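Local atomic coordinates of protein A52 (Vaccinia virus, PDB entry 2VVW), a protein that adopts a Bcl-2-like fold and binds host TRAF6 and IRAK2, suppressing innate immune signalling and NF-kappa-B activation. Residues A[43-51]-A[141-152]. Numbering follows the deposited sequence.
Sequences RLFNEIKKF and IKSILQNRLVYV
Glu-47 is the knob of this contact, set into a hole formed by Leu-145, Arg-148, Leu-149 and Val-152. Glu-47 CB lies 3.6 Å from CD2 of Leu-145, and its CG rests on CD2 of Leu-149. The chain then bends at CB-CG (chi2 -58°), which lays the carboxylate obliquely across the aliphatic part of Arg-148, with Glu-47 OE1 3.5 Å from Arg-148 CB. No direct salt bridge joins the two charges. Water 1 links them instead: it donates to OE1 and to the backbone O of Glu-47 and accepts from Arg-148 NH1 at 3.0 Å. The other oxygen, Glu-47 OE2, takes a salt bridge of 3.1 Å from NZ of Lys-50, one turn on in the same segment. Each carboxylate oxygen thus has a partner, which would probably keep Glu-47 charged although it is buried.

Arg-148 runs extended from CG to NE and brings NH1 to the edge of the Phe-51 ring, 3.7 Å from CE1. The ring and guanidinium planes stand 82° apart, with NH1 near the plane of the ring. CZ of Phe-51 meets CD2 of Leu-145, and CA of Ile-48 lies over one ring face. Leu-145 CD1 also reaches CG1 of Ile-48, at 4.0 Å. At the other end, CG1 of Val-152 lies near CD of Arg-43, although Val-152 is poorly ordered and this end is less certain.

Around this, Leu-15 of a loop packs on Leu-145 and Leu-149, Ile-24 of helix 21-35 on Leu-44 and Ile-48, and Ile-100 and Ile-103 of helix 96-115 on Phe-51. The two helix axes pass 10.3 Å apart at 114°. A single knob, Glu-47, sets the short helix 43-49 against the C-terminal helix 135-153, within the all-helical bundle of a poxvirus Bcl-2-like fold.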
ATOM      1  N   ARG A  43       1.113  -5.054  17.828  1.00 28.09           N
ATOM      2  CA  ARG A  43       1.258  -6.434  18.267  1.00 27.82           C
ATOM      3  C   ARG A  43       0.901  -7.415  17.153  1.00 25.96           C
ATOM      4  O   ARG A  43       1.474  -8.501  17.061  1.00 24.86           O
ATOM      5  CB  ARG A  43       0.391  -6.697  19.496  1.00 29.78           C
ATOM      6  CG  ARG A  43       0.909  -5.983  20.727  1.00 34.52           C
ATOM      7  CD  ARG A  43       0.403  -6.604  22.007  1.00 45.24           C
ATOM      8  NE  ARG A  43      -0.698  -5.854  22.593  1.00 50.53           N
ATOM      9  CZ  ARG A  43      -0.569  -4.691  23.234  1.00 56.70           C
ATOM     10  NH1 ARG A  43       0.624  -4.111  23.366  1.00 60.30           N
ATOM     11  NH2 ARG A  43      -1.649  -4.093  23.735  1.00 56.36           N
ATOM     12  N   LEU A  44      -0.040  -7.041  16.300  1.00 25.21           N
ATOM     13  CA  LEU A  44      -0.462  -7.949  15.235  1.00 23.64           C
ATOM     14  C   LEU A  44       0.676  -8.238  14.247  1.00 23.01           C
ATOM     15  O   LEU A  44       1.028  -9.388  14.024  1.00 25.43           O
ATOM     16  CB  LEU A  44      -1.681  -7.392  14.506  1.00 23.07           C
ATOM     17  CG  LEU A  44      -2.128  -8.175  13.271  1.00 24.06           C
ATOM     18  CD1 LEU A  44      -2.414  -9.625  13.629  1.00 23.86           C
ATOM     19  CD2 LEU A  44      -3.346  -7.489  12.629  1.00 23.25           C
ATOM     20  N   PHE A  45       1.217  -7.198  13.628  1.00 22.61           N
ATOM     21  CA  PHE A  45       2.381  -7.332  12.744  1.00 23.38           C
ATOM     22  C   PHE A  45       3.583  -7.937  13.474  1.00 25.24           C
ATOM     23  O   PHE A  45       4.313  -8.724  12.891  1.00 24.04           O
ATOM     24  CB  PHE A  45       2.795  -5.965  12.149  1.00 22.83           C
ATOM     25  CG  PHE A  45       1.944  -5.507  10.966  1.00 20.25           C
ATOM     26  CD1 PHE A  45       0.759  -6.129  10.639  1.00 18.78           C
ATOM     27  CD2 PHE A  45       2.348  -4.420  10.209  1.00 18.04           C
ATOM     28  CE1 PHE A  45       0.004  -5.680   9.567  1.00 18.57           C
ATOM     29  CE2 PHE A  45       1.609  -3.976   9.128  1.00 19.50           C
ATOM     30  CZ  PHE A  45       0.427  -4.598   8.822  1.00 17.50           C
ATOM     31  N   ASN A  46       3.790  -7.571  14.735  1.00 26.84           N
ATOM     32  CA  ASN A  46       4.899  -8.169  15.494  1.00 29.67           C
ATOM     33  C   ASN A  46       4.774  -9.707  15.647  1.00 29.72           C
ATOM     34  O   ASN A  46       5.785 -10.417  15.664  1.00 29.90           O
ATOM     35  CB  ASN A  46       5.098  -7.471  16.848  1.00 33.85           C
ATOM     36  CG  ASN A  46       5.910  -6.174  16.739  1.00 37.68           C
ATOM     37  OD1 ASN A  46       6.705  -5.980  15.809  1.00 42.60           O
ATOM     38  ND2 ASN A  46       5.716  -5.287  17.703  1.00 42.55           N
ATOM     39  N   GLU A  47       3.549 -10.224  15.722  1.00 28.02           N
ATOM     40  CA  GLU A  47       3.342 -11.680  15.720  1.00 28.33           C
ATOM     41  C   GLU A  47       3.622 -12.291  14.352  1.00 26.50           C
ATOM     42  O   GLU A  47       4.253 -13.359  14.254  1.00 26.56           O
ATOM     43  CB  GLU A  47       1.917 -12.054  16.152  1.00 27.75           C
ATOM     44  CG  GLU A  47       1.655 -11.858  17.623  1.00 31.26           C
ATOM     45  CD  GLU A  47       2.612 -12.652  18.508  1.00 34.69           C
ATOM     46  OE1 GLU A  47       2.831 -13.847  18.224  1.00 31.76           O
ATOM     47  OE2 GLU A  47       3.139 -12.080  19.485  1.00 38.68           O
ATOM     48  N   ILE A  48       3.158 -11.621  13.303  1.00 24.31           N
ATOM     49  CA  ILE A  48       3.363 -12.112  11.952  1.00 23.40           C
ATOM     50  C   ILE A  48       4.865 -12.141  11.646  1.00 24.32           C
ATOM     51  O   ILE A  48       5.353 -13.068  11.005  1.00 23.76           O
ATOM     52  CB  ILE A  48       2.590 -11.304  10.907  1.00 22.72           C
ATOM     53  CG1 ILE A  48       1.076 -11.437  11.146  1.00 19.82           C
ATOM     54  CG2 ILE A  48       2.927 -11.806   9.491  1.00 19.61           C
ATOM     55  CD1 ILE A  48       0.261 -10.519  10.332  1.00 19.30           C
ATOM     56  N   LYS A  49       5.593 -11.148  12.152  1.00 24.96           N
ATOM     57  CA  LYS A  49       7.043 -11.070  11.984  1.00 26.49           C
ATOM     58  C   LYS A  49       7.770 -12.293  12.565  1.00 26.86           C
ATOM     59  O   LYS A  49       8.814 -12.712  12.057  1.00 26.46           O
ATOM     60  CB  LYS A  49       7.557  -9.771  12.607  1.00 27.76           C
ATOM     61  CG  LYS A  49       9.051  -9.563  12.444  1.00 34.92           C
ATOM     62  CD  LYS A  49       9.477  -8.088  12.507  1.00 35.90           C
ATOM     63  CE  LYS A  49       9.473  -7.521  13.903  1.00 42.89           C
ATOM     64  NZ  LYS A  49      10.499  -6.430  14.050  1.00 47.48           N
ATOM     65  N   LYS A  50       7.206 -12.887  13.613  1.00 27.48           N
ATOM     66  CA  LYS A  50       7.769 -14.101  14.177  1.00 27.84           C
ATOM     67  C   LYS A  50       7.747 -15.278  13.189  1.00 25.86           C
ATOM     68  O   LYS A  50       8.498 -16.229  13.370  1.00 25.89           O
ATOM     69  CB  LYS A  50       7.073 -14.460  15.498  1.00 29.15           C
ATOM     70  CG  LYS A  50       7.261 -13.422  16.577  1.00 33.07           C
ATOM     71  CD  LYS A  50       6.606 -13.849  17.872  1.00 35.06           C
ATOM     72  CE  LYS A  50       6.670 -12.737  18.911  1.00 37.27           C
ATOM     73  NZ  LYS A  50       5.991 -13.135  20.171  1.00 40.73           N
ATOM     74  N   PHE A  51       6.900 -15.221  12.156  1.00 25.14           N
ATOM     75  CA  PHE A  51       6.855 -16.257  11.122  1.00 24.68           C
ATOM     76  C   PHE A  51       8.165 -16.410  10.345  1.00 25.90           C
ATOM     77  O   PHE A  51       8.352 -17.411   9.652  1.00 24.40           O
ATOM     78  CB  PHE A  51       5.735 -16.009  10.097  1.00 25.03           C
ATOM     79  CG  PHE A  51       4.324 -16.076  10.655  1.00 23.55           C
ATOM     80  CD1 PHE A  51       4.060 -16.364  11.985  1.00 27.70           C
ATOM     81  CD2 PHE A  51       3.251 -15.852   9.804  1.00 28.45           C
ATOM     82  CE1 PHE A  51       2.756 -16.426  12.454  1.00 29.24           C
ATOM     83  CE2 PHE A  51       1.935 -15.927  10.262  1.00 27.03           C
ATOM     84  CZ  PHE A  51       1.690 -16.217  11.590  1.00 25.91           C
ATOM     85  N   ILE A 141      -4.802 -19.793  10.371  1.00 27.40           N
ATOM     86  CA  ILE A 141      -3.716 -18.874  10.717  1.00 27.23           C
ATOM     87  C   ILE A 141      -4.225 -17.783  11.667  1.00 27.88           C
ATOM     88  O   ILE A 141      -3.559 -17.434  12.655  1.00 27.76           O
ATOM     89  CB  ILE A 141      -3.103 -18.220   9.463  1.00 26.22           C
ATOM     90  CG1 ILE A 141      -2.314 -19.250   8.627  1.00 27.92           C
ATOM     91  CG2 ILE A 141      -2.158 -17.085   9.858  1.00 25.08           C
ATOM     92  CD1 ILE A 141      -2.120 -18.851   7.152  1.00 27.14           C
ATOM     93  N   LYS A 142      -5.407 -17.251  11.349  1.00 28.16           N
ATOM     94  CA  LYS A 142      -6.062 -16.211  12.153  1.00 27.95           C
ATOM     95  C   LYS A 142      -6.282 -16.676  13.594  1.00 28.86           C
ATOM     96  O   LYS A 142      -5.936 -15.969  14.538  1.00 28.00           O
ATOM     97  CB  LYS A 142      -7.396 -15.815  11.514  1.00 29.20           C
ATOM     98  CG  LYS A 142      -7.983 -14.524  12.053  1.00 28.25           C
ATOM     99  CD  LYS A 142      -9.396 -14.307  11.536  1.00 29.95           C
ATOM    100  CE  LYS A 142      -9.930 -12.960  11.968  1.00 28.74           C
ATOM    101  NZ  LYS A 142     -11.229 -12.674  11.339  1.00 29.46           N
ATOM    102  N   SER A 143      -6.832 -17.878  13.744  1.00 30.49           N
ATOM    103  CA  SER A 143      -7.029 -18.487  15.055  1.00 32.52           C
ATOM    104  C   SER A 143      -5.745 -18.606  15.846  1.00 32.07           C
ATOM    105  O   SER A 143      -5.731 -18.335  17.034  1.00 32.51           O
ATOM    106  CB  SER A 143      -7.667 -19.861  14.919  1.00 33.94           C
ATOM    107  OG  SER A 143      -8.989 -19.725  14.453  1.00 38.33           O
ATOM    108  N   ILE A 144      -4.673 -19.021  15.178  1.00 31.57           N
ATOM    109  CA  ILE A 144      -3.380 -19.169  15.826  1.00 31.61           C
ATOM    110  C   ILE A 144      -2.883 -17.814  16.304  1.00 30.12           C
ATOM    111  O   ILE A 144      -2.444 -17.697  17.449  1.00 29.71           O
ATOM    112  CB  ILE A 144      -2.355 -19.875  14.896  1.00 31.97           C
ATOM    113  CG1 ILE A 144      -2.691 -21.368  14.804  1.00 33.37           C
ATOM    114  CG2 ILE A 144      -0.898 -19.692  15.394  1.00 30.89           C
ATOM    115  CD1 ILE A 144      -1.840 -22.150  13.807  1.00 32.96           C
ATOM    116  N   LEU A 145      -2.994 -16.794  15.445  1.00 27.87           N
ATOM    117  CA  LEU A 145      -2.531 -15.446  15.781  1.00 27.43           C
ATOM    118  C   LEU A 145      -3.315 -14.878  16.949  1.00 28.69           C
ATOM    119  O   LEU A 145      -2.745 -14.303  17.870  1.00 29.09           O
ATOM    120  CB  LEU A 145      -2.632 -14.515  14.568  1.00 26.33           C
ATOM    121  CG  LEU A 145      -1.513 -14.642  13.535  1.00 24.83           C
ATOM    122  CD1 LEU A 145      -1.888 -13.969  12.210  1.00 21.61           C
ATOM    123  CD2 LEU A 145      -0.212 -14.046  14.089  1.00 23.19           C
ATOM    124  N   GLN A 146      -4.632 -15.069  16.913  1.00 29.34           N
ATOM    125  CA  GLN A 146      -5.496 -14.637  17.998  1.00 30.82           C
ATOM    126  C   GLN A 146      -5.071 -15.258  19.323  1.00 33.06           C
ATOM    127  O   GLN A 146      -4.980 -14.551  20.332  1.00 33.72           O
ATOM    128  CB  GLN A 146      -6.950 -14.983  17.692  1.00 31.58           C
ATOM    129  CG  GLN A 146      -7.586 -14.117  16.612  1.00 28.39           C
ATOM    130  CD  GLN A 146      -8.996 -14.575  16.243  1.00 31.05           C
ATOM    131  OE1 GLN A 146      -9.279 -15.767  16.198  1.00 36.74           O
ATOM    132  NE2 GLN A 146      -9.883 -13.625  15.988  1.00 27.76           N
ATOM    133  N   ASN A 147      -4.817 -16.566  19.318  1.00 33.93           N
ATOM    134  CA  ASN A 147      -4.315 -17.259  20.509  1.00 37.72           C
ATOM    135  C   ASN A 147      -3.022 -16.647  21.020  1.00 37.26           C
ATOM    136  O   ASN A 147      -2.862 -16.433  22.219  1.00 38.35           O
ATOM    137  CB  ASN A 147      -4.046 -18.745  20.225  1.00 39.97           C
ATOM    138  CG  ASN A 147      -5.310 -19.554  20.096  1.00 44.97           C
ATOM    139  OD1 ASN A 147      -6.328 -19.242  20.709  1.00 51.48           O
ATOM    140  ND2 ASN A 147      -5.253 -20.608  19.289  1.00 50.84           N
ATOM    141  N   ARG A 148      -2.094 -16.396  20.103  1.00 36.01           N
ATOM    142  CA  ARG A 148      -0.781 -15.873  20.475  1.00 36.64           C
ATOM    143  C   ARG A 148      -0.879 -14.470  21.054  1.00 36.27           C
ATOM    144  O   ARG A 148      -0.121 -14.118  21.963  1.00 37.41           O
ATOM    145  CB  ARG A 148       0.163 -15.897  19.278  1.00 35.34           C
ATOM    146  CG  ARG A 148       0.600 -17.314  18.916  1.00 36.36           C
ATOM    147  CD  ARG A 148       1.561 -17.357  17.743  1.00 35.09           C
ATOM    148  NE  ARG A 148       1.876 -18.742  17.364  1.00 36.02           N
ATOM    149  CZ  ARG A 148       2.708 -19.105  16.386  1.00 34.31           C
ATOM    150  NH1 ARG A 148       3.353 -18.202  15.666  1.00 32.31           N
ATOM    151  NH2 ARG A 148       2.894 -20.391  16.127  1.00 35.10           N
ATOM    152  N   LEU A 149      -1.820 -13.682  20.539  1.00 34.20           N
ATOM    153  CA  LEU A 149      -2.051 -12.325  21.049  1.00 35.93           C
ATOM    154  C   LEU A 149      -2.624 -12.345  22.474  1.00 39.76           C
ATOM    155  O   LEU A 149      -2.242 -11.526  23.313  1.00 40.53           O
ATOM    156  CB  LEU A 149      -2.959 -11.541  20.099  1.00 33.72           C
ATOM    157  CG  LEU A 149      -2.241 -11.163  18.796  1.00 31.52           C
ATOM    158  CD1 LEU A 149      -3.216 -10.724  17.711  1.00 30.61           C
ATOM    159  CD2 LEU A 149      -1.204 -10.074  19.054  1.00 32.13           C
ATOM    160  N   VAL A 150      -3.530 -13.282  22.743  1.00 43.30           N
ATOM    161  CA  VAL A 150      -4.066 -13.477  24.101  1.00 48.30           C
ATOM    162  C   VAL A 150      -2.936 -13.752  25.100  1.00 51.85           C
ATOM    163  O   VAL A 150      -2.898 -13.154  26.172  1.00 54.14           O
ATOM    164  CB  VAL A 150      -5.120 -14.623  24.146  1.00 48.91           C
ATOM    165  CG1 VAL A 150      -5.380 -15.071  25.579  1.00 50.42           C
ATOM    166  CG2 VAL A 150      -6.415 -14.175  23.475  1.00 46.84           C
ATOM    167  N   TYR A 151      -2.012 -14.637  24.731  1.00 54.61           N
ATOM    168  CA  TYR A 151      -0.842 -14.934  25.567  1.00 58.74           C
ATOM    169  C   TYR A 151       0.011 -13.686  25.817  1.00 61.11           C
ATOM    170  O   TYR A 151       0.530 -13.498  26.916  1.00 63.63           O
ATOM    171  CB  TYR A 151       0.014 -16.047  24.944  1.00 57.79           C
ATOM    172  N   VAL A 152       0.137 -12.830  24.806  1.00 62.41           N
ATOM    173  CA  VAL A 152       0.883 -11.571  24.937  1.00 65.09           C
ATOM    174  C   VAL A 152       0.186 -10.603  25.910  1.00 68.89           C
ATOM    175  O   VAL A 152       0.855  -9.906  26.679  1.00 70.51           O
ATOM    176  CB  VAL A 152       1.109 -10.901  23.555  1.00 63.14           C
ATOM    177  CG1 VAL A 152       1.757  -9.524  23.707  1.00 62.95           C
ATOM    178  CG2 VAL A 152       1.959 -11.805  22.671  1.00 61.27           C
TER
HETATM  179  O   HOH W   1       3.406 -15.258  15.976  1.00 33.75           O